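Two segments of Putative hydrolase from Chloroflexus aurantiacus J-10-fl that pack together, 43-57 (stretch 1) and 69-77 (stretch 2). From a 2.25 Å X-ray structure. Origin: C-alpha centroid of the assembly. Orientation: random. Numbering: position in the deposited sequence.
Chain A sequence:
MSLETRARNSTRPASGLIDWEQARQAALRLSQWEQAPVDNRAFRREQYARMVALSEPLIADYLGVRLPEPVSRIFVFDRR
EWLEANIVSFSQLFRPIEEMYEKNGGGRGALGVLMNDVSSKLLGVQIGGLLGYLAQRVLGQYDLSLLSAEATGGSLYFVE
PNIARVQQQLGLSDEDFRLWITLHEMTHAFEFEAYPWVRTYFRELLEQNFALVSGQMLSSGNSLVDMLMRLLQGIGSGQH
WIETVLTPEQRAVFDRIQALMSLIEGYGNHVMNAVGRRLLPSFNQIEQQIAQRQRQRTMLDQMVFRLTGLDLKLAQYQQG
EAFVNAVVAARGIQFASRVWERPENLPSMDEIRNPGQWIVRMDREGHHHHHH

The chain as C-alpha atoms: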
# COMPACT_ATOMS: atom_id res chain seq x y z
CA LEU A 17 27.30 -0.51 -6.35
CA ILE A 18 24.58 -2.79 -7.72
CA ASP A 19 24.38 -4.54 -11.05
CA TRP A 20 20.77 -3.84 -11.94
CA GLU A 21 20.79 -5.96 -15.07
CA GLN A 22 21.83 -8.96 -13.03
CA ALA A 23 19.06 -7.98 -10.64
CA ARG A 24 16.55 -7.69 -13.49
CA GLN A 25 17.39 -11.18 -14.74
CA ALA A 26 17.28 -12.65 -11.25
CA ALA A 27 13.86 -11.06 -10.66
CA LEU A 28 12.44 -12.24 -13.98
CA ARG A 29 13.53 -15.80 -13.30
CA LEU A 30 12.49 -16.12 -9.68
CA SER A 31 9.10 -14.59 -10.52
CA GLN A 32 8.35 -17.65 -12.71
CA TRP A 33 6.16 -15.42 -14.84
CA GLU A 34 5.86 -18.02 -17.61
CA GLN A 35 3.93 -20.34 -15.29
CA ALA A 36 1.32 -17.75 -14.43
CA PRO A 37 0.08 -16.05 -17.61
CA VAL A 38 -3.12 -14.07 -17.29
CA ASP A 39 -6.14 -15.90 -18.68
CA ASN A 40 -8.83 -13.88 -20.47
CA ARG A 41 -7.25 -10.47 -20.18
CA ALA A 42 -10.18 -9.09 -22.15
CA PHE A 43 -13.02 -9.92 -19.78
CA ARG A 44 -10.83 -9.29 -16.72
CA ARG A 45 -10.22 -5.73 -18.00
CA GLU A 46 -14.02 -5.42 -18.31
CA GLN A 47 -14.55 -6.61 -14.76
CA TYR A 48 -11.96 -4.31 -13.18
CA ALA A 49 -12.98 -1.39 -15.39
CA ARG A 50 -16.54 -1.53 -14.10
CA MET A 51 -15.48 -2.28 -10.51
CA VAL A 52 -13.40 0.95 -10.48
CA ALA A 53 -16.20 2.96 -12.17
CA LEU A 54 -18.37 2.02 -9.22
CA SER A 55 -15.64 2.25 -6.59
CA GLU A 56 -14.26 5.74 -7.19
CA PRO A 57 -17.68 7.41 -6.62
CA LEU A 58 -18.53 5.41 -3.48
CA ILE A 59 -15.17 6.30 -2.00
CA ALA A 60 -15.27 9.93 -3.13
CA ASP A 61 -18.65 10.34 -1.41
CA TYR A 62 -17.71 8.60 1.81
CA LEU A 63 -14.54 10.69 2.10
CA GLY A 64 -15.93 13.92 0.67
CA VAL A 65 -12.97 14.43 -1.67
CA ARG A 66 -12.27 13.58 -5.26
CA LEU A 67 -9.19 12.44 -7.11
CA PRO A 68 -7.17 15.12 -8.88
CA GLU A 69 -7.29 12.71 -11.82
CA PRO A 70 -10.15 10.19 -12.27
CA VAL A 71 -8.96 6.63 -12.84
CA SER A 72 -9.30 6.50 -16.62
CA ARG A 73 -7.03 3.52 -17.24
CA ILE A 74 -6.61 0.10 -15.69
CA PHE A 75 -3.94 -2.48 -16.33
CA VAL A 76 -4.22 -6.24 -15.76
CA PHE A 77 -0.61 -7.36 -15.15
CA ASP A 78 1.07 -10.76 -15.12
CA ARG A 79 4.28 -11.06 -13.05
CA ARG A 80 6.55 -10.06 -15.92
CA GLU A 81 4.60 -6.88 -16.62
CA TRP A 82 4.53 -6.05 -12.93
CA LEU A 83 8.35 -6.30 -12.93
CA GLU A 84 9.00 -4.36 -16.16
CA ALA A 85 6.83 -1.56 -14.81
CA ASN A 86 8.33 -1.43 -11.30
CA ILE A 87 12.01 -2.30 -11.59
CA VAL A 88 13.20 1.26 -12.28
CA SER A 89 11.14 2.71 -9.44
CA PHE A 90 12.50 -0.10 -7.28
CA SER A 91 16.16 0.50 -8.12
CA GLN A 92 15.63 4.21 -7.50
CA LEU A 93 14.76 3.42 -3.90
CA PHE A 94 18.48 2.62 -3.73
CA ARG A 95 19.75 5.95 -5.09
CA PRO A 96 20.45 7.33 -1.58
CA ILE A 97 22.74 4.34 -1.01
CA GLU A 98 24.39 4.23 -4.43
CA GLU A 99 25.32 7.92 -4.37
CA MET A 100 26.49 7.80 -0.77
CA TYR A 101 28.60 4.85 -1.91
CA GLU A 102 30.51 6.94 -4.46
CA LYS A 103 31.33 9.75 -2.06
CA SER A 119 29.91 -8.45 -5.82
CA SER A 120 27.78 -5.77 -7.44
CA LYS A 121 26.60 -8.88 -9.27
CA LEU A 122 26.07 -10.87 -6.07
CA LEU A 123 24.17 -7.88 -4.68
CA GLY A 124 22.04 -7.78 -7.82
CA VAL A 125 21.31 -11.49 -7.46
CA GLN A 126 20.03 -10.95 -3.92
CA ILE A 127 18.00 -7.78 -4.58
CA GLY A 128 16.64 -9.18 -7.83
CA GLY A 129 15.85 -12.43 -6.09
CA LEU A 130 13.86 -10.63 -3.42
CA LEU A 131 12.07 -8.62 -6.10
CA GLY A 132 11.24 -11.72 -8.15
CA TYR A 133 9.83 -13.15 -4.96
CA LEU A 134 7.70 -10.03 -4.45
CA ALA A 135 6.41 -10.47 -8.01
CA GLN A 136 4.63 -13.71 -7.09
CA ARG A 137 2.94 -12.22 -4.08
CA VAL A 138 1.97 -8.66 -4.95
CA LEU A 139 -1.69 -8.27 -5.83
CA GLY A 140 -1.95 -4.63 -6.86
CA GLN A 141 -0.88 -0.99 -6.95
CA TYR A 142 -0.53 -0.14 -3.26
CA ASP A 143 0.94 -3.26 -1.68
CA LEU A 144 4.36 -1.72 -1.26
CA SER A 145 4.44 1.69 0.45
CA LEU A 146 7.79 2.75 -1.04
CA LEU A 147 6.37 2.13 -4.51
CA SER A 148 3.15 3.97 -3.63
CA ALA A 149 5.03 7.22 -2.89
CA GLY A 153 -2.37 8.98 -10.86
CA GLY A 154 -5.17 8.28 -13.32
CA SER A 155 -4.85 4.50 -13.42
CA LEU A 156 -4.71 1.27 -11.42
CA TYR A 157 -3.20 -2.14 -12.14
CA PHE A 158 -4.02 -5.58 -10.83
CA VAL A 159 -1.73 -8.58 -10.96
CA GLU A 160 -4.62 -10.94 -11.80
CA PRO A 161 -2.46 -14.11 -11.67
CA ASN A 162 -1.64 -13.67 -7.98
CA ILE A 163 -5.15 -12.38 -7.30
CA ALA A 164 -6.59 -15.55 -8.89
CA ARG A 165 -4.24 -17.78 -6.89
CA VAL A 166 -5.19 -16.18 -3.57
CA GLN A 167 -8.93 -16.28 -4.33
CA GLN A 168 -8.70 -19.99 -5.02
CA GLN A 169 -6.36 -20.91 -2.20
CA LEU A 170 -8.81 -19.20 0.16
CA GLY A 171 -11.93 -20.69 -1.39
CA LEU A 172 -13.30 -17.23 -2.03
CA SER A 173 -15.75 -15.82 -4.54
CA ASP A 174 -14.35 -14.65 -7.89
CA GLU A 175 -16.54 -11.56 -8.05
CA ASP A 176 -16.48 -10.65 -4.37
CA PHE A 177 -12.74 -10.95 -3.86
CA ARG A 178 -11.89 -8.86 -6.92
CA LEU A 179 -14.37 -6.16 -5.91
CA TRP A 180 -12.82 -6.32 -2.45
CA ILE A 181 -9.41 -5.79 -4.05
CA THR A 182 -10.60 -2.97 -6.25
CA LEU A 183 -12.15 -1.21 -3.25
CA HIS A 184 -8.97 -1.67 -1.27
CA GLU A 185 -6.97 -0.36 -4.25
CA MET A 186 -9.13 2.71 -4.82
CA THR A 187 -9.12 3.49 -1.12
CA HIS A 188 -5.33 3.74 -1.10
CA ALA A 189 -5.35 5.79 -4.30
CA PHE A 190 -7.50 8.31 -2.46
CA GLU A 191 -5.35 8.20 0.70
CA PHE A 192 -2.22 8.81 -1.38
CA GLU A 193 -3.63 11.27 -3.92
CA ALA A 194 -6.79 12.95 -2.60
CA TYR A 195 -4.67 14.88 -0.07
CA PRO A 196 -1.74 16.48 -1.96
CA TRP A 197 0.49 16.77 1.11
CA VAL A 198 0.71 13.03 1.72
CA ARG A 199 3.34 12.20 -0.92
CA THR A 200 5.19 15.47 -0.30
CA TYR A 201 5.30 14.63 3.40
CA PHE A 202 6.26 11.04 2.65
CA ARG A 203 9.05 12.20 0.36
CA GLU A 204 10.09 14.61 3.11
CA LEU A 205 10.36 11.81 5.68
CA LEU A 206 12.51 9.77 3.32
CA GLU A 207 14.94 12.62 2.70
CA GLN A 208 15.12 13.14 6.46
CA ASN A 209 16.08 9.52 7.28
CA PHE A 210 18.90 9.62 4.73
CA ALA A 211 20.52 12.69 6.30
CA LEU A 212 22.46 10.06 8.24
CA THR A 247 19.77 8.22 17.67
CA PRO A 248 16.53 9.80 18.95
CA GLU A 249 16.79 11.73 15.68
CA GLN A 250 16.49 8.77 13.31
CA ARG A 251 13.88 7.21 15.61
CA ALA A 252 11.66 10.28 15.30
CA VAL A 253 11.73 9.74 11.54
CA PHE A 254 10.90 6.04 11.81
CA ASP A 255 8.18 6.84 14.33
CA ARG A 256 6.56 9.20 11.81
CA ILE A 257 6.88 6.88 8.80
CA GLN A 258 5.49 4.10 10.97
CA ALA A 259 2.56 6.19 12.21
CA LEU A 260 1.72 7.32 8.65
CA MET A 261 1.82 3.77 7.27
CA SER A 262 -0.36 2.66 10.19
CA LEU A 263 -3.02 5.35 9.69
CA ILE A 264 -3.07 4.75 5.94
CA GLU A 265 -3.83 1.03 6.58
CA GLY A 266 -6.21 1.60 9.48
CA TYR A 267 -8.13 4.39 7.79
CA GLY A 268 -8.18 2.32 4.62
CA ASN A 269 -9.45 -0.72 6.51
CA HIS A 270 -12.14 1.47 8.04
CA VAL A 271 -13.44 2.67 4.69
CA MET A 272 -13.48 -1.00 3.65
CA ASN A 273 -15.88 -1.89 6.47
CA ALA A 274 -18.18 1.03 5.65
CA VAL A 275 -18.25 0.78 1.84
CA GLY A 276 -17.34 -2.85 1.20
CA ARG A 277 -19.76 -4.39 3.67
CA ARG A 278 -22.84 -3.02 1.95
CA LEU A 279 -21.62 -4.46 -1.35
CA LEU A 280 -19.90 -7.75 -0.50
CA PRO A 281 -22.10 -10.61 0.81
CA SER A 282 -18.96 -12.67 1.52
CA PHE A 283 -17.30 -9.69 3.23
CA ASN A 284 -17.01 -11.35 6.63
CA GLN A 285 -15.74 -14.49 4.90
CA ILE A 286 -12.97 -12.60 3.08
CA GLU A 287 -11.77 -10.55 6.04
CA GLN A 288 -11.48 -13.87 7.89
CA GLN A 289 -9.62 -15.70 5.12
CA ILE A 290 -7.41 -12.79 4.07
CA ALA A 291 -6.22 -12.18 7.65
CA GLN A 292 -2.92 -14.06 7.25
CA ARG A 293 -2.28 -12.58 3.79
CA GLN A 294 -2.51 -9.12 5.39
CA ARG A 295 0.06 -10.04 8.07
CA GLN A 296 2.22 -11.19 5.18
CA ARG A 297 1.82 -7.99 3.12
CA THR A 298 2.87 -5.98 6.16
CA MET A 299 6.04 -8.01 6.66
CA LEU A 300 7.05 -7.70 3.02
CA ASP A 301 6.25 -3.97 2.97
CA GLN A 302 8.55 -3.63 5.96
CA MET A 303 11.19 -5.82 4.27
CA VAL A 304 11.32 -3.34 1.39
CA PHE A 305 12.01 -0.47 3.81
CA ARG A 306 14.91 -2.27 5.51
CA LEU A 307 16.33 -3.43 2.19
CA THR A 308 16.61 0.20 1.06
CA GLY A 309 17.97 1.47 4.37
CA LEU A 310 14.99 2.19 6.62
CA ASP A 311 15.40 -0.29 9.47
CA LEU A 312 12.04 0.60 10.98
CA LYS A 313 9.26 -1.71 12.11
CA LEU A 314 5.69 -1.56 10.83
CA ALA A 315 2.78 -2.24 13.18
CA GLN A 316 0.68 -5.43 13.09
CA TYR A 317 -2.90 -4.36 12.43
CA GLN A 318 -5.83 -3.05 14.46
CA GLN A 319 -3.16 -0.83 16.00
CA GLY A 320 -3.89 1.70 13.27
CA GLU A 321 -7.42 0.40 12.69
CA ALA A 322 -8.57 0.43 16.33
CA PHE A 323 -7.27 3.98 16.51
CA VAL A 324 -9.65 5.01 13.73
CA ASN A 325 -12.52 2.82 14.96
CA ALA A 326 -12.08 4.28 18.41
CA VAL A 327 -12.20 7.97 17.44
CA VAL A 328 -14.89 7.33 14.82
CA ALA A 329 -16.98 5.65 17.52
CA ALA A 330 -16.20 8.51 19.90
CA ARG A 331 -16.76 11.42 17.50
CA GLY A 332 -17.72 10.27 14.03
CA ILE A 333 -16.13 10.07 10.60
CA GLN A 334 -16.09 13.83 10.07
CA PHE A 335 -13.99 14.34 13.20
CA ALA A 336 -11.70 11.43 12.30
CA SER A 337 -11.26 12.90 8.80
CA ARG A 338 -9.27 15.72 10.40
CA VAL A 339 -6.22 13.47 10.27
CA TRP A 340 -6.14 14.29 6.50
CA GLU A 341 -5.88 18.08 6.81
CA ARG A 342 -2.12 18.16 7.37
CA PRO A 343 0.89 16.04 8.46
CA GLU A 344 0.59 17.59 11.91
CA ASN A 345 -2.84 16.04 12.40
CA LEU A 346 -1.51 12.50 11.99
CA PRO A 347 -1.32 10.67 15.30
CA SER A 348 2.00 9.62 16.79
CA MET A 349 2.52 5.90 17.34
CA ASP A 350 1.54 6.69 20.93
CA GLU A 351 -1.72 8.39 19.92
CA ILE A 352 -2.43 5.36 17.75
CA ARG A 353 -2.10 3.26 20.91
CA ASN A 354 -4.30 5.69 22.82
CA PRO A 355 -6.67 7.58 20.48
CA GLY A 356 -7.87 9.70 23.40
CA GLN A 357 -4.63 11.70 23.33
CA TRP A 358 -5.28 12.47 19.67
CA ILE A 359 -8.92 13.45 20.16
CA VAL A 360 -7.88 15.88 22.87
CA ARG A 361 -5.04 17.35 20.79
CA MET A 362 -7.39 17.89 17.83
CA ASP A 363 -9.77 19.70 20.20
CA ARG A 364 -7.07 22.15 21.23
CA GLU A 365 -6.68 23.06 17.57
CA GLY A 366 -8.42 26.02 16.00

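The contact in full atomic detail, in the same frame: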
# COMPACT_ATOMS: atom_id res chain seq x y z
N PHE A 43 -11.91 -10.10 -20.71
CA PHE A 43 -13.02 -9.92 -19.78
C PHE A 43 -12.58 -9.49 -18.38
O PHE A 43 -13.37 -8.91 -17.63
CB PHE A 43 -13.97 -11.15 -19.76
CG PHE A 43 -13.49 -12.36 -18.99
CD1 PHE A 43 -13.16 -12.28 -17.64
CD2 PHE A 43 -13.52 -13.62 -19.59
CE1 PHE A 43 -12.87 -13.43 -16.89
CE2 PHE A 43 -13.23 -14.78 -18.86
CZ PHE A 43 -12.91 -14.69 -17.50
N ARG A 44 -11.32 -9.73 -18.03
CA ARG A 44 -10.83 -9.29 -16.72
C ARG A 44 -10.73 -7.75 -16.74
O ARG A 44 -11.05 -7.09 -15.75
CB ARG A 44 -9.47 -9.93 -16.39
CG ARG A 44 -9.54 -11.40 -15.98
CD ARG A 44 -10.44 -11.66 -14.76
NE ARG A 44 -10.46 -13.08 -14.41
CZ ARG A 44 -11.30 -13.65 -13.54
NH1 ARG A 44 -12.22 -12.93 -12.91
NH2 ARG A 44 -11.21 -14.94 -13.30
N ARG A 45 -10.31 -7.18 -17.87
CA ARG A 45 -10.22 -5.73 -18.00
C ARG A 45 -11.63 -5.16 -17.83
O ARG A 45 -11.80 -4.11 -17.22
CB ARG A 45 -9.69 -5.33 -19.38
CG ARG A 45 -8.38 -5.96 -19.80
CD ARG A 45 -7.82 -5.34 -21.08
NE ARG A 45 -6.98 -4.18 -20.78
CZ ARG A 45 -7.45 -3.00 -20.40
NH1 ARG A 45 -8.75 -2.81 -20.28
NH2 ARG A 45 -6.61 -2.03 -20.08
N GLU A 46 -12.62 -5.84 -18.41
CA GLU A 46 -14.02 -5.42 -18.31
C GLU A 46 -14.43 -5.37 -16.85
O GLU A 46 -14.96 -4.37 -16.36
CB GLU A 46 -14.96 -6.41 -19.01
CG GLU A 46 -14.90 -6.47 -20.53
CD GLU A 46 -15.69 -5.36 -21.19
OE1 GLU A 46 -15.95 -5.47 -22.41
OE2 GLU A 46 -16.07 -4.39 -20.50
N GLN A 47 -14.19 -6.47 -16.16
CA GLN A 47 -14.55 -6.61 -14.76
C GLN A 47 -13.96 -5.49 -13.92
O GLN A 47 -14.70 -4.76 -13.26
CB GLN A 47 -14.08 -7.98 -14.26
CG GLN A 47 -14.55 -8.37 -12.88
CD GLN A 47 -13.98 -9.71 -12.46
OE1 GLN A 47 -13.03 -10.20 -13.07
NE2 GLN A 47 -14.56 -10.30 -11.41
N TYR A 48 -12.64 -5.35 -13.95
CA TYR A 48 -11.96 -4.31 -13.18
C TYR A 48 -12.41 -2.91 -13.59
O TYR A 48 -12.62 -2.04 -12.74
CB TYR A 48 -10.43 -4.40 -13.32
CG TYR A 48 -9.81 -5.57 -12.60
CD1 TYR A 48 -9.09 -6.54 -13.29
CD2 TYR A 48 -9.96 -5.72 -11.23
CE1 TYR A 48 -8.54 -7.62 -12.63
CE2 TYR A 48 -9.42 -6.80 -10.56
CZ TYR A 48 -8.71 -7.75 -11.26
OH TYR A 48 -8.21 -8.84 -10.59
N ALA A 49 -12.56 -2.70 -14.90
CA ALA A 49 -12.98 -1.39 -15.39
C ALA A 49 -14.29 -0.97 -14.74
O ALA A 49 -14.42 0.17 -14.27
CB ALA A 49 -13.15 -1.42 -16.90
N ARG A 50 -15.26 -1.87 -14.70
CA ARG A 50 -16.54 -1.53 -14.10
C ARG A 50 -16.45 -1.48 -12.58
O ARG A 50 -17.16 -0.70 -11.94
CB ARG A 50 -17.64 -2.49 -14.54
CG ARG A 50 -17.49 -3.90 -14.01
CD ARG A 50 -18.81 -4.65 -14.06
NE ARG A 50 -18.82 -5.67 -13.03
CZ ARG A 50 -18.43 -6.92 -13.23
NH1 ARG A 50 -18.02 -7.30 -14.42
NH2 ARG A 50 -18.41 -7.78 -12.22
N MET A 51 -15.60 -2.31 -11.97
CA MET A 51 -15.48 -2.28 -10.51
C MET A 51 -14.86 -0.95 -10.03
O MET A 51 -15.16 -0.49 -8.93
CB MET A 51 -14.66 -3.47 -9.98
CG MET A 51 -15.23 -4.85 -10.30
SD MET A 51 -14.33 -6.15 -9.48
CE MET A 51 -15.57 -7.45 -9.43
N VAL A 52 -14.00 -0.33 -10.85
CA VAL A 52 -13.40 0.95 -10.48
C VAL A 52 -14.40 2.09 -10.76
O VAL A 52 -14.44 3.07 -10.02
CB VAL A 52 -12.06 1.27 -11.24
CG1 VAL A 52 -11.03 0.18 -11.00
CG2 VAL A 52 -12.32 1.44 -12.71
N ALA A 53 -15.20 1.95 -11.81
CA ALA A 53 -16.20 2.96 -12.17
C ALA A 53 -17.18 3.14 -11.02
O ALA A 53 -17.66 4.24 -10.75
CB ALA A 53 -16.94 2.56 -13.43
N LEU A 54 -17.47 2.03 -10.35
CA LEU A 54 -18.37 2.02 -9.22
C LEU A 54 -17.64 2.53 -7.98
O LEU A 54 -18.12 3.41 -7.25
CB LEU A 54 -18.82 0.58 -8.96
CG LEU A 54 -19.71 0.40 -7.73
CD1 LEU A 54 -21.11 0.81 -8.11
CD2 LEU A 54 -19.69 -1.04 -7.23
N SER A 55 -16.47 1.94 -7.74
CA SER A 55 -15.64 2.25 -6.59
C SER A 55 -15.29 3.70 -6.35
O SER A 55 -15.56 4.22 -5.27
CB SER A 55 -14.34 1.44 -6.65
OG SER A 55 -14.56 0.13 -6.17
N GLU A 56 -14.68 4.35 -7.34
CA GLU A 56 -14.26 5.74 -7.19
C GLU A 56 -15.35 6.62 -6.57
O GLU A 56 -15.10 7.30 -5.58
CB GLU A 56 -13.78 6.32 -8.53
CG GLU A 56 -12.85 7.51 -8.34
CD GLU A 56 -12.24 8.04 -9.63
OE1 GLU A 56 -11.86 7.23 -10.50
OE2 GLU A 56 -12.13 9.29 -9.76
N PRO A 57 -16.57 6.60 -7.15
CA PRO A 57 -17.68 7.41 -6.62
C PRO A 57 -18.03 7.09 -5.16
O PRO A 57 -18.16 8.00 -4.35
CB PRO A 57 -18.83 7.06 -7.56
CG PRO A 57 -18.14 6.77 -8.86
CD PRO A 57 -16.96 5.94 -8.41
N GLU A 69 -7.20 13.34 -10.50
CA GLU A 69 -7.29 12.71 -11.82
C GLU A 69 -8.13 11.42 -11.71
O GLU A 69 -7.73 10.46 -11.06
CB GLU A 69 -5.88 12.36 -12.31
CG GLU A 69 -5.70 12.28 -13.82
CD GLU A 69 -4.28 11.87 -14.19
OE1 GLU A 69 -3.34 12.23 -13.44
OE2 GLU A 69 -4.10 11.20 -15.23
N PRO A 70 -9.32 11.40 -12.35
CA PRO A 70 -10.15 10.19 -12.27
C PRO A 70 -9.40 8.99 -12.85
O PRO A 70 -8.59 9.15 -13.76
CB PRO A 70 -11.37 10.55 -13.13
CG PRO A 70 -11.44 12.05 -13.00
CD PRO A 70 -10.00 12.47 -13.10
N VAL A 71 -9.64 7.80 -12.32
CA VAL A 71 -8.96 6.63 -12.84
C VAL A 71 -9.53 6.31 -14.22
O VAL A 71 -10.59 5.72 -14.34
CB VAL A 71 -9.13 5.41 -11.89
CG1 VAL A 71 -8.45 4.17 -12.47
CG2 VAL A 71 -8.53 5.75 -10.54
N SER A 72 -8.82 6.73 -15.26
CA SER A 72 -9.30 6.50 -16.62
C SER A 72 -8.65 5.32 -17.31
O SER A 72 -9.02 4.99 -18.42
CB SER A 72 -9.13 7.76 -17.48
OG SER A 72 -7.77 8.17 -17.53
N ARG A 73 -7.68 4.69 -16.66
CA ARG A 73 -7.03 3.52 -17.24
C ARG A 73 -6.82 2.45 -16.18
O ARG A 73 -6.66 2.74 -15.00
CB ARG A 73 -5.68 3.88 -17.87
CG ARG A 73 -5.76 4.80 -19.08
CD ARG A 73 -4.44 4.83 -19.84
NE ARG A 73 -4.29 3.64 -20.68
CZ ARG A 73 -3.17 3.31 -21.32
NH1 ARG A 73 -2.09 4.07 -21.20
NH2 ARG A 73 -3.14 2.23 -22.10
N ILE A 74 -6.85 1.20 -16.61
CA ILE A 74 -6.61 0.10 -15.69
C ILE A 74 -5.76 -0.92 -16.42
O ILE A 74 -5.95 -1.18 -17.61
CB ILE A 74 -7.93 -0.57 -15.18
CG1 ILE A 74 -8.81 -0.99 -16.36
CG2 ILE A 74 -8.67 0.37 -14.24
CD1 ILE A 74 -8.51 -2.37 -16.89
N PHE A 75 -4.79 -1.49 -15.72
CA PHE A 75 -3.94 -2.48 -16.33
C PHE A 75 -4.03 -3.81 -15.57
O PHE A 75 -3.99 -3.84 -14.35
CB PHE A 75 -2.48 -2.01 -16.34
CG PHE A 75 -2.30 -0.58 -16.80
CD1 PHE A 75 -1.99 0.42 -15.88
CD2 PHE A 75 -2.40 -0.25 -18.15
CE1 PHE A 75 -1.78 1.75 -16.29
CE2 PHE A 75 -2.19 1.07 -18.58
CZ PHE A 75 -1.88 2.08 -17.64
N VAL A 76 -4.18 -4.89 -16.32
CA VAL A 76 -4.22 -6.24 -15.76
C VAL A 76 -2.79 -6.72 -16.04
O VAL A 76 -2.39 -6.86 -17.20
CB VAL A 76 -5.23 -7.15 -16.53
CG1 VAL A 76 -5.24 -8.55 -15.96
CG2 VAL A 76 -6.62 -6.55 -16.46
N PHE A 77 -2.00 -6.92 -14.99
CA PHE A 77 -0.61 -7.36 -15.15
C PHE A 77 -0.40 -8.84 -14.84
O PHE A 77 -1.16 -9.45 -14.09
CB PHE A 77 0.33 -6.60 -14.19
CG PHE A 77 0.64 -5.17 -14.57
CD1 PHE A 77 1.34 -4.36 -13.67
CD2 PHE A 77 0.28 -4.63 -15.80
CE1 PHE A 77 1.67 -3.04 -13.97
CE2 PHE A 77 0.60 -3.31 -16.12
CZ PHE A 77 1.30 -2.51 -15.20
O HOH W 1 -4.19 -4.62 -19.51

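Residues 43-57 form part of a longer helix, and 69-77 run alongside it as a loop that becomes a strand at R73. The helix and strand axes approach to 8.6 Å with 138° between their N-to-C directions, so the chains run in roughly opposing senses: by CA position V71 pairs with V52, I74 with A49 and V76 with R45. The contact buries 470 Å², both sides summed.

At the loop end, E56 is the polar anchor. Its carboxylate reaches P70, with OE2 3.3 Å from P70 CA, and accepts a hydrogen bond from the next residue: V71 N to E56 OE1 is 2.9 Å, with an N-H...acceptor angle of 163°. This nearly linear bond satisfies a loop amide with a helix side chain. The V71 side chain also points toward the helix, placing its CB 3.6 Å from E56 OE1.

S72 and R73 direct their CA-to-CB bonds away. I74 turns back and has the largest covered area of any residue here, 104 Å². Its CG2 meets V52 CG1 at 4.0 Å, while its CG1 lies 4.4 Å from A49 CB and 4.3 Å from A49 CA, so it packs beside the alanine and the helix backbone alike. I74 CD1 sits over one face of the R45 guanidinium, 3.4 Å from R45 NH1. Although R45 NH2 comes within 2.7 Å of I74 O, the angle is too poor for a hydrogen bond.

F75 points away, as strand alternation predicts, and V76 faces the helix again. Its CG2 packs 3.8 Å from R45 CG, against the aliphatic part of the arginine, and 4.0 Å from Y48 CD1, approaching that ring obliquely. A water completes the link, accepting from R45 NE at 3.1 Å and from V76 N at 3.2 Å, thereby bridging side chain and strand backbone.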